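Local coordinates for Serine/threonine-protein kinase-like protein ACR4 (Arabidopsis thaliana, PDB 7A0J), which acts as a plasma-membrane receptor kinase that, paired with the CLE40 peptide, controls formative cell divisions in root meristems, the chain here being its extracellular propeller domain, at residues Gln83-Thr86 with Lys87-Tyr91; Ile184-Gly188 with Tyr189-Gly193. All blocks are in the same frame, centred on the assembly; numbering follows the deposited sequence.

Interaction 1: Gln83-Thr86 with Lys87-Tyr91; sequences QPMT and KGAEY
M85 and Y91 meet because M85 sets CG anti to its backbone N (chi1 180°) and then bends its chain at both later torsions, which brings SD and CE up to the phenol end of Y91. SD lies near the plane of that ring, 3.7 Å from Y91 CE1 and equally near the hydroxyl, and 76° off the ring normal: a Met-aromatic contact made at the edge. The same sulfur rests 4.0 Å from A89 CB, so one sulfur touches both a methyl and an aromatic edge. A type II turn runs from T86 to A89 in the connection after strand 68-72, with G88 at positive phi, and Y91 begins strand 91-96 of the propeller; A89 N donates to T86 O at 3.1 Å. A water accepts from T86 N (3.1 Å) and donates to Y91 OH (2.9 Å). D124 also hydrogen-bonds this hydroxyl, and P68 and R105 pack on the Y91 side chain. A phenylalanine here would probably keep the edge for M85 SD but leave the bridging water and D124 without their hydroxyl partner. The chemistry thus implies a split role for Y91, whose ring edge meets sulfur while its oxygen ties the loop through water to the backbone at T86.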
loop_
_atom_site.group_PDB
_atom_site.type_symbol
_atom_site.label_atom_id
_atom_site.label_comp_id
_atom_site.label_asym_id
_atom_site.label_seq_id
_atom_site.Cartn_x
_atom_site.Cartn_y
_atom_site.Cartn_z
ATOM N N GLN A 83 6.425 17.238 7.747
ATOM C CA GLN A 83 7.715 17.880 8.118
ATOM C C GLN A 83 8.552 16.873 8.905
ATOM O O GLN A 83 7.995 16.039 9.612
ATOM C CB GLN A 83 7.462 19.146 8.940
ATOM C CG GLN A 83 6.857 20.291 8.140
ATOM C CD GLN A 83 7.790 20.822 7.077
ATOM O OE1 GLN A 83 9.005 20.842 7.243
ATOM N NE2 GLN A 83 7.222 21.250 5.961
ATOM N N PRO A 84 9.904 16.903 8.822
ATOM C CA PRO A 84 10.639 17.846 7.974
ATOM C C PRO A 84 10.493 17.556 6.472
ATOM O O PRO A 84 10.566 16.407 6.083
ATOM C CB PRO A 84 12.112 17.663 8.382
ATOM C CG PRO A 84 12.071 16.850 9.663
ATOM C CD PRO A 84 10.811 16.017 9.564
ATOM N N MET A 85 10.294 18.608 5.673
ATOM C CA MET A 85 10.192 18.544 4.191
ATOM C C MET A 85 11.098 19.623 3.591
ATOM O O MET A 85 11.023 20.779 4.053
ATOM C CB MET A 85 8.748 18.777 3.733
ATOM C CG MET A 85 8.554 18.733 2.224
ATOM S SD MET A 85 8.942 17.117 1.501
ATOM C CE MET A 85 7.595 16.124 2.142
ATOM N N THR A 86 11.929 19.246 2.617
ATOM C CA THR A 86 12.726 20.183 1.782
ATOM C C THR A 86 11.772 20.855 0.790
ATOM O O THR A 86 11.012 20.124 0.123
ATOM C CB THR A 86 13.890 19.457 1.096
ATOM O OG1 THR A 86 14.743 18.951 2.123
ATOM C CG2 THR A 86 14.687 20.342 0.163
ATOM N N LYS A 87 11.796 22.190 0.720
ATOM C CA LYS A 87 10.959 22.999 -0.209
ATOM C C LYS A 87 11.261 22.571 -1.651
ATOM O O LYS A 87 12.452 22.536 -2.014
ATOM C CB LYS A 87 11.225 24.494 -0.008
ATOM C CG LYS A 87 10.320 25.424 -0.804
ATOM C CD LYS A 87 10.495 26.887 -0.455
ATOM C CE LYS A 87 9.829 27.812 -1.451
ATOM N NZ LYS A 87 9.652 29.180 -0.905
ATOM N N GLY A 88 10.223 22.233 -2.421
ATOM C CA GLY A 88 10.327 21.856 -3.846
ATOM C C GLY A 88 10.692 20.392 -4.054
ATOM O O GLY A 88 10.824 19.991 -5.227
ATOM N N ALA A 89 10.845 19.613 -2.976
ATOM C CA ALA A 89 11.168 18.166 -3.021
ATOM C C ALA A 89 10.020 17.411 -3.697
ATOM O O ALA A 89 8.853 17.678 -3.351
ATOM C CB ALA A 89 11.424 17.639 -1.630
ATOM N N GLU A 90 10.349 16.511 -4.630
ATOM C CA GLU A 90 9.380 15.671 -5.384
ATOM C C GLU A 90 9.602 14.198 -5.030
ATOM O O GLU A 90 10.752 13.827 -4.716
ATOM C CB GLU A 90 9.540 15.887 -6.888
ATOM C CG GLU A 90 9.344 17.328 -7.314
ATOM C CD GLU A 90 9.361 17.530 -8.819
ATOM O OE1 GLU A 90 10.125 18.393 -9.286
ATOM O OE2 GLU A 90 8.610 16.822 -9.516
ATOM N N TYR A 91 8.535 13.398 -5.092
ATOM C CA TYR A 91 8.512 11.960 -4.722
ATOM C C TYR A 91 7.842 11.159 -5.843
ATOM O O TYR A 91 6.927 11.689 -6.506
ATOM C CB TYR A 91 7.819 11.783 -3.367
ATOM C CG TYR A 91 8.596 12.366 -2.214
ATOM C CD1 TYR A 91 8.525 13.717 -1.912
ATOM C CD2 TYR A 91 9.436 11.576 -1.444
ATOM C CE1 TYR A 91 9.253 14.265 -0.868
ATOM C CE2 TYR A 91 10.170 12.106 -0.396
ATOM C CZ TYR A 91 10.078 13.456 -0.105
ATOM O OH TYR A 91 10.796 13.990 0.926
HETATM O O HOH W 1 12.252 16.234 2.010
#

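Interaction 2: Ile184-Gly188 with Tyr189-Gly193; sequences IAAGG and YHVCG
I184-G188 and Y189-G193 form the tight end of a beta hairpin in the fifth repeat of this propeller ectodomain, the two short strand axes approaching to 4.6 Å at 163°, nearly antiparallel. Backbone hydrogen bonds set the register. In the hydrogen-bonded pair A185-C192, A185 N reaches C192 O at 2.8 Å, and C192 N returns to A185 O at 3.1 Å. Nearer the turn, G187 N donates to H190 O at 2.8 Å.

Apolar contacts occupy the face bearing I184, A186 and V191: I184 CB lies 4.2 Å from V191 CG1, and V191 CG2 meets A186 CB. C151 touches both I184 and V191, while F149 covers A186 and V191, so this face packs on the preceding repeat. The other face carries A185 and C192, both against V236 of the following repeat; C192 is disulfide-bonded to C204, joining this strand to 202-206.

One CH-pi contact lies at the turn. The first torsion of H190 (chi1 81°) places CG between the backbone N and the carbonyl carbon, swinging the imidazole back across G187, whose CA stands 4.0 Å from the ring centroid and 29° off the normal. A CB modelled on G187 would collide with H190 CE1, consistent with glycine at this place while the ring is so turned.

Water links the same histidine to the strand: a single molecule donates to A185 O at 2.7 Å and lies 3.0 Å from H190 NE2.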
loop_
_atom_site.group_PDB
_atom_site.type_symbol
_atom_site.label_atom_id
_atom_site.label_comp_id
_atom_site.label_asym_id
_atom_site.label_seq_id
_atom_site.Cartn_x
_atom_site.Cartn_y
_atom_site.Cartn_z
ATOM N N ILE A 184 5.272 -6.616 -5.030
ATOM C CA ILE A 184 5.297 -6.996 -3.585
ATOM C C ILE A 184 4.149 -6.284 -2.860
ATOM O O ILE A 184 3.718 -5.206 -3.325
ATOM C CB ILE A 184 6.663 -6.693 -2.931
ATOM C CG1 ILE A 184 7.070 -5.224 -3.083
ATOM C CG2 ILE A 184 7.736 -7.633 -3.466
ATOM C CD1 ILE A 184 8.070 -4.760 -2.049
ATOM N N ALA A 185 3.670 -6.885 -1.769
ATOM C CA ALA A 185 2.650 -6.320 -0.857
ATOM C C ALA A 185 3.021 -6.677 0.584
ATOM O O ALA A 185 2.828 -7.846 0.981
ATOM C CB ALA A 185 1.279 -6.834 -1.221
ATOM N N ALA A 186 3.560 -5.704 1.322
ATOM C CA ALA A 186 3.857 -5.810 2.767
ATOM C C ALA A 186 2.536 -5.856 3.540
ATOM O O ALA A 186 1.631 -5.057 3.218
ATOM C CB ALA A 186 4.722 -4.654 3.209
ATOM N N GLY A 187 2.423 -6.793 4.483
ATOM C CA GLY A 187 1.356 -6.835 5.500
ATOM C C GLY A 187 1.898 -6.382 6.841
ATOM O O GLY A 187 2.969 -5.748 6.852
ATOM N N GLY A 188 1.202 -6.712 7.932
ATOM C CA GLY A 188 1.611 -6.361 9.305
ATOM C C GLY A 188 3.020 -6.840 9.617
ATOM O O GLY A 188 3.874 -5.992 9.943
ATOM N N TYR A 189 3.258 -8.151 9.515
ATOM C CA TYR A 189 4.514 -8.822 9.948
ATOM C C TYR A 189 4.937 -9.865 8.906
ATOM O O TYR A 189 5.573 -10.873 9.275
ATOM C CB TYR A 189 4.316 -9.429 11.339
ATOM C CG TYR A 189 3.668 -8.488 12.322
ATOM C CD1 TYR A 189 4.425 -7.596 13.065
ATOM C CD2 TYR A 189 2.291 -8.460 12.484
ATOM C CE1 TYR A 189 3.835 -6.716 13.958
ATOM C CE2 TYR A 189 1.686 -7.585 13.373
ATOM C CZ TYR A 189 2.461 -6.710 14.112
ATOM O OH TYR A 189 1.872 -5.847 14.991
ATOM N N HIS A 190 4.606 -9.613 7.637
ATOM C CA HIS A 190 4.949 -10.480 6.481
ATOM C C HIS A 190 5.009 -9.634 5.207
ATOM O O HIS A 190 4.476 -8.503 5.212
ATOM C CB HIS A 190 3.930 -11.619 6.336
ATOM C CG HIS A 190 2.683 -11.202 5.632
ATOM N ND1 HIS A 190 1.597 -10.684 6.305
ATOM C CD2 HIS A 190 2.359 -11.193 4.321
ATOM C CE1 HIS A 190 0.650 -10.388 5.441
ATOM N NE2 HIS A 190 1.093 -10.688 4.216
ATOM N N VAL A 191 5.622 -10.184 4.159
ATOM C CA VAL A 191 5.567 -9.653 2.766
ATOM C C VAL A 191 5.184 -10.814 1.845
ATOM O O VAL A 191 5.739 -11.915 2.030
ATOM C CB VAL A 191 6.906 -9.019 2.340
ATOM C CG1 VAL A 191 6.807 -8.354 0.975
ATOM C CG2 VAL A 191 7.423 -8.033 3.377
ATOM N N CYS A 192 4.250 -10.579 0.921
ATOM C CA CYS A 192 3.949 -11.478 -0.223
ATOM C C CYS A 192 4.426 -10.799 -1.508
ATOM O O CYS A 192 4.199 -9.583 -1.653
ATOM C CB CYS A 192 2.467 -11.823 -0.309
ATOM S SG CYS A 192 1.891 -12.874 1.049
ATOM N N GLY A 193 5.089 -11.558 -2.383
ATOM C CA GLY A 193 5.601 -11.082 -3.679
ATOM C C GLY A 193 5.143 -11.981 -4.809
ATOM O O GLY A 193 5.210 -13.214 -4.647
HETATM O O HOH W 2 0.798 -9.578 1.466
#

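How the interactions relate
From the N terminus, interaction 1 comes first, in the connection from strand 68-72 into strand 91-96, where its turn brings the chain round from the end of repeat 2 toward the first strand of the next four-stranded sheet. Interaction 2 follows in repeat 5 and closes the hairpin of strands 181-186 and 190-195. The two are in series, neither nested nor crossed, with centres 28 Å apart and nearest atoms about 16 Å apart. Their positions differ too: interaction 1 is partly buried, 21 Å from the chain centre, whereas interaction 2 is buried at 10 Å. One shapes a peripheral inter-sheet connection; the other joins adjacent strands within a sheet.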